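Local coordinates for malate dehydrogenase (PDB 3I0P), which probably catalyses the NAD-dependent interconversion of malate and oxaloacetate in the parasitic amoeba Entamoeba histolytica, at residues I99-A104 and L132-E137. Numbering follows the deposited sequence.
Sequences IGMKMA and LLAAQE
Met101 reaches across from one helix to meet Leu133 and Ala134 on the other, and all the close side-chain contacts here run through this one thioether chain. Its sulfur lies against a methyl group: Met101 SD is 4.0 Å from Ala134 CB. One carbon earlier in the chain, Met101 CG faces the root of the leucine, 4.3 Å from Leu133 CB. The torsions account for this division. With CG anti to the backbone N (chi1 176°), the chain leaves its own helix in the direction of the partner; bends at chi2 (59°) and chi3 (88°) then turn it, so that SD comes over the alanine. Leu133 CB is directed toward the methionine helix. Met101 SD is 4.8 Å from Ala134 CA, so the sulfur meets the methyl before the backbone, and Met101 CA and Ala134 CA, the nearest pair of alpha carbons, are 7.3 Å apart. The interface is modest, burying 147 Å² in all, and the contacts identified across it are apolar. Met101 and Ala134 are buried, while Leu133 is partly exposed. Strands 83-87 and 113-121 are parallel neighbours in the mixed seven-stranded sheet, and helix 93-111 connects them in a beta-alpha-beta crossover; the contact packs this helix against helix 127-136, the next helix after strand 113-121. Ala104 and Met103 both touch Val116 of that strand, Met103 also touches Ile76 of strand 75-79, and Ile99 meets Met34 of helix 29-45, while Leu132 touches Arg45 at the end of that same helix.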
ATOM      1  N   ILE A  99      -3.795   3.749 -22.248  1.00 19.55           N
ATOM      2  CA  ILE A  99      -2.610   4.266 -22.917  1.00 19.95           C
ATOM      3  C   ILE A  99      -1.434   4.453 -21.933  1.00 20.21           C
ATOM      4  O   ILE A  99      -0.324   3.979 -22.198  1.00 20.00           O
ATOM      5  CB  ILE A  99      -2.939   5.536 -23.714  1.00 20.02           C
ATOM      6  CG1 ILE A  99      -3.911   5.171 -24.844  1.00 19.25           C
ATOM      7  CG2 ILE A  99      -1.640   6.223 -24.235  1.00 19.81           C
ATOM      8  CD1 ILE A  99      -4.648   6.348 -25.440  1.00 19.48           C
ATOM      9  N   GLY A 100      -1.704   5.091 -20.790  1.00 20.53           N
ATOM     10  CA  GLY A 100      -0.696   5.321 -19.753  1.00 20.79           C
ATOM     11  C   GLY A 100       0.015   4.069 -19.261  1.00 21.11           C
ATOM     12  O   GLY A 100       1.246   4.043 -19.171  1.00 21.61           O
ATOM     13  N   MET A 101      -0.753   3.033 -18.942  1.00 21.06           N
ATOM     14  CA  MET A 101      -0.188   1.783 -18.450  1.00 21.35           C
ATOM     15  C   MET A 101       0.521   1.005 -19.563  1.00 21.91           C
ATOM     16  O   MET A 101       1.636   0.525 -19.369  1.00 22.07           O
ATOM     17  CB  MET A 101      -1.260   0.924 -17.753  1.00 21.06           C
ATOM     18  CG  MET A 101      -0.773  -0.446 -17.283  1.00 20.01           C
ATOM     19  SD  MET A 101       0.604  -0.431 -16.105  1.00 18.26           S
ATOM     20  CE  MET A 101      -0.256  -0.302 -14.539  1.00 15.49           C
ATOM     21  N   LYS A 102      -0.115   0.892 -20.730  1.00 22.53           N
ATOM     22  CA  LYS A 102       0.524   0.250 -21.885  1.00 22.98           C
ATOM     23  C   LYS A 102       1.879   0.888 -22.137  1.00 23.12           C
ATOM     24  O   LYS A 102       2.847   0.219 -22.483  1.00 23.03           O
ATOM     25  CB  LYS A 102      -0.336   0.393 -23.133  1.00 22.78           C
ATOM     26  CG  LYS A 102      -1.320  -0.715 -23.334  1.00 23.47           C
ATOM     27  CD  LYS A 102      -2.302  -0.391 -24.462  1.00 25.00           C
ATOM     28  CE  LYS A 102      -1.641  -0.365 -25.842  1.00 25.54           C
ATOM     29  NZ  LYS A 102      -2.639   0.032 -26.887  1.00 27.03           N
ATOM     30  N   MET A 103       1.916   2.200 -21.954  1.00 23.69           N
ATOM     31  CA  MET A 103       3.109   2.996 -22.118  1.00 24.32           C
ATOM     32  C   MET A 103       4.119   2.688 -21.012  1.00 24.28           C
ATOM     33  O   MET A 103       5.306   2.511 -21.292  1.00 24.48           O
ATOM     34  CB  MET A 103       2.701   4.459 -22.106  1.00 24.66           C
ATOM     35  CG  MET A 103       3.738   5.419 -22.576  1.00 27.16           C
ATOM     36  SD  MET A 103       2.953   6.929 -23.185  1.00 31.13           S
ATOM     37  CE  MET A 103       4.456   7.874 -23.437  1.00 29.91           C
ATOM     38  N   ALA A 104       3.653   2.596 -19.767  1.00 23.97           N
ATOM     39  CA  ALA A 104       4.520   2.191 -18.662  1.00 23.87           C
ATOM     40  C   ALA A 104       5.082   0.772 -18.845  1.00 24.08           C
ATOM     41  O   ALA A 104       6.231   0.508 -18.485  1.00 23.95           O
ATOM     42  CB  ALA A 104       3.792   2.315 -17.342  1.00 23.70           C
ATOM     43  N   LEU A 132      -4.118  -5.363 -14.236  1.00 17.86           N
ATOM     44  CA  LEU A 132      -4.246  -6.605 -14.991  1.00 18.19           C
ATOM     45  C   LEU A 132      -3.493  -6.542 -16.323  1.00 18.32           C
ATOM     46  O   LEU A 132      -2.874  -7.520 -16.730  1.00 18.81           O
ATOM     47  CB  LEU A 132      -5.715  -6.972 -15.214  1.00 18.25           C
ATOM     48  CG  LEU A 132      -6.520  -7.452 -14.003  1.00 18.66           C
ATOM     49  CD1 LEU A 132      -8.001  -7.496 -14.338  1.00 19.24           C
ATOM     50  CD2 LEU A 132      -6.050  -8.808 -13.500  1.00 18.51           C
ATOM     51  N   LEU A 133      -3.530  -5.393 -16.989  1.00 18.38           N
ATOM     52  CA  LEU A 133      -2.782  -5.213 -18.226  1.00 18.63           C
ATOM     53  C   LEU A 133      -1.302  -5.507 -18.007  1.00 19.09           C
ATOM     54  O   LEU A 133      -0.662  -6.150 -18.835  1.00 19.81           O
ATOM     55  CB  LEU A 133      -2.959  -3.796 -18.778  1.00 18.26           C
ATOM     56  CG  LEU A 133      -4.324  -3.361 -19.324  1.00 18.52           C
ATOM     57  CD1 LEU A 133      -4.267  -1.865 -19.674  1.00 18.50           C
ATOM     58  CD2 LEU A 133      -4.774  -4.192 -20.539  1.00 16.88           C
ATOM     59  N   ALA A 134      -0.767  -5.043 -16.881  1.00 19.39           N
ATOM     60  CA  ALA A 134       0.637  -5.239 -16.556  1.00 19.59           C
ATOM     61  C   ALA A 134       0.968  -6.707 -16.272  1.00 19.77           C
ATOM     62  O   ALA A 134       1.973  -7.218 -16.766  1.00 19.55           O
ATOM     63  CB  ALA A 134       1.041  -4.354 -15.392  1.00 19.47           C
ATOM     64  N   ALA A 135       0.113  -7.380 -15.503  1.00 20.04           N
ATOM     65  CA  ALA A 135       0.315  -8.794 -15.175  1.00 20.79           C
ATOM     66  C   ALA A 135       0.279  -9.723 -16.407  1.00 21.65           C
ATOM     67  O   ALA A 135       1.007 -10.729 -16.462  1.00 21.58           O
ATOM     68  CB  ALA A 135      -0.673  -9.238 -14.129  1.00 20.34           C
ATOM     69  N   GLN A 136      -0.550  -9.376 -17.394  1.00 22.57           N
ATOM     70  CA  GLN A 136      -0.640 -10.144 -18.640  1.00 23.58           C
ATOM     71  C   GLN A 136       0.655 -10.101 -19.453  1.00 23.65           C
ATOM     72  O   GLN A 136       0.957 -11.052 -20.166  1.00 23.45           O
ATOM     73  CB  GLN A 136      -1.786  -9.644 -19.507  1.00 23.71           C
ATOM     74  CG  GLN A 136      -3.159 -10.065 -19.052  1.00 26.76           C
ATOM     75  CD  GLN A 136      -4.248  -9.171 -19.647  1.00 30.82           C
ATOM     76  OE1 GLN A 136      -4.111  -8.667 -20.775  1.00 32.55           O
ATOM     77  NE2 GLN A 136      -5.329  -8.959 -18.885  1.00 31.05           N
ATOM     78  N   GLU A 137       1.387  -8.988 -19.351  1.00 24.01           N
ATOM     79  CA  GLU A 137       2.685  -8.799 -20.014  1.00 24.29           C
ATOM     80  C   GLU A 137       3.881  -9.221 -19.153  1.00 23.97           C
ATOM     81  O   GLU A 137       5.019  -8.866 -19.470  1.00 24.32           O
ATOM     82  CB  GLU A 137       2.883  -7.326 -20.427  1.00 24.73           C
ATOM     83  CG  GLU A 137       1.894  -6.777 -21.448  1.00 26.79           C
ATOM     84  CD  GLU A 137       1.753  -7.682 -22.647  1.00 30.41           C
ATOM     85  OE1 GLU A 137       2.793  -8.030 -23.254  1.00 31.02           O
ATOM     86  OE2 GLU A 137       0.602  -8.060 -22.966  1.00 32.54           O
TER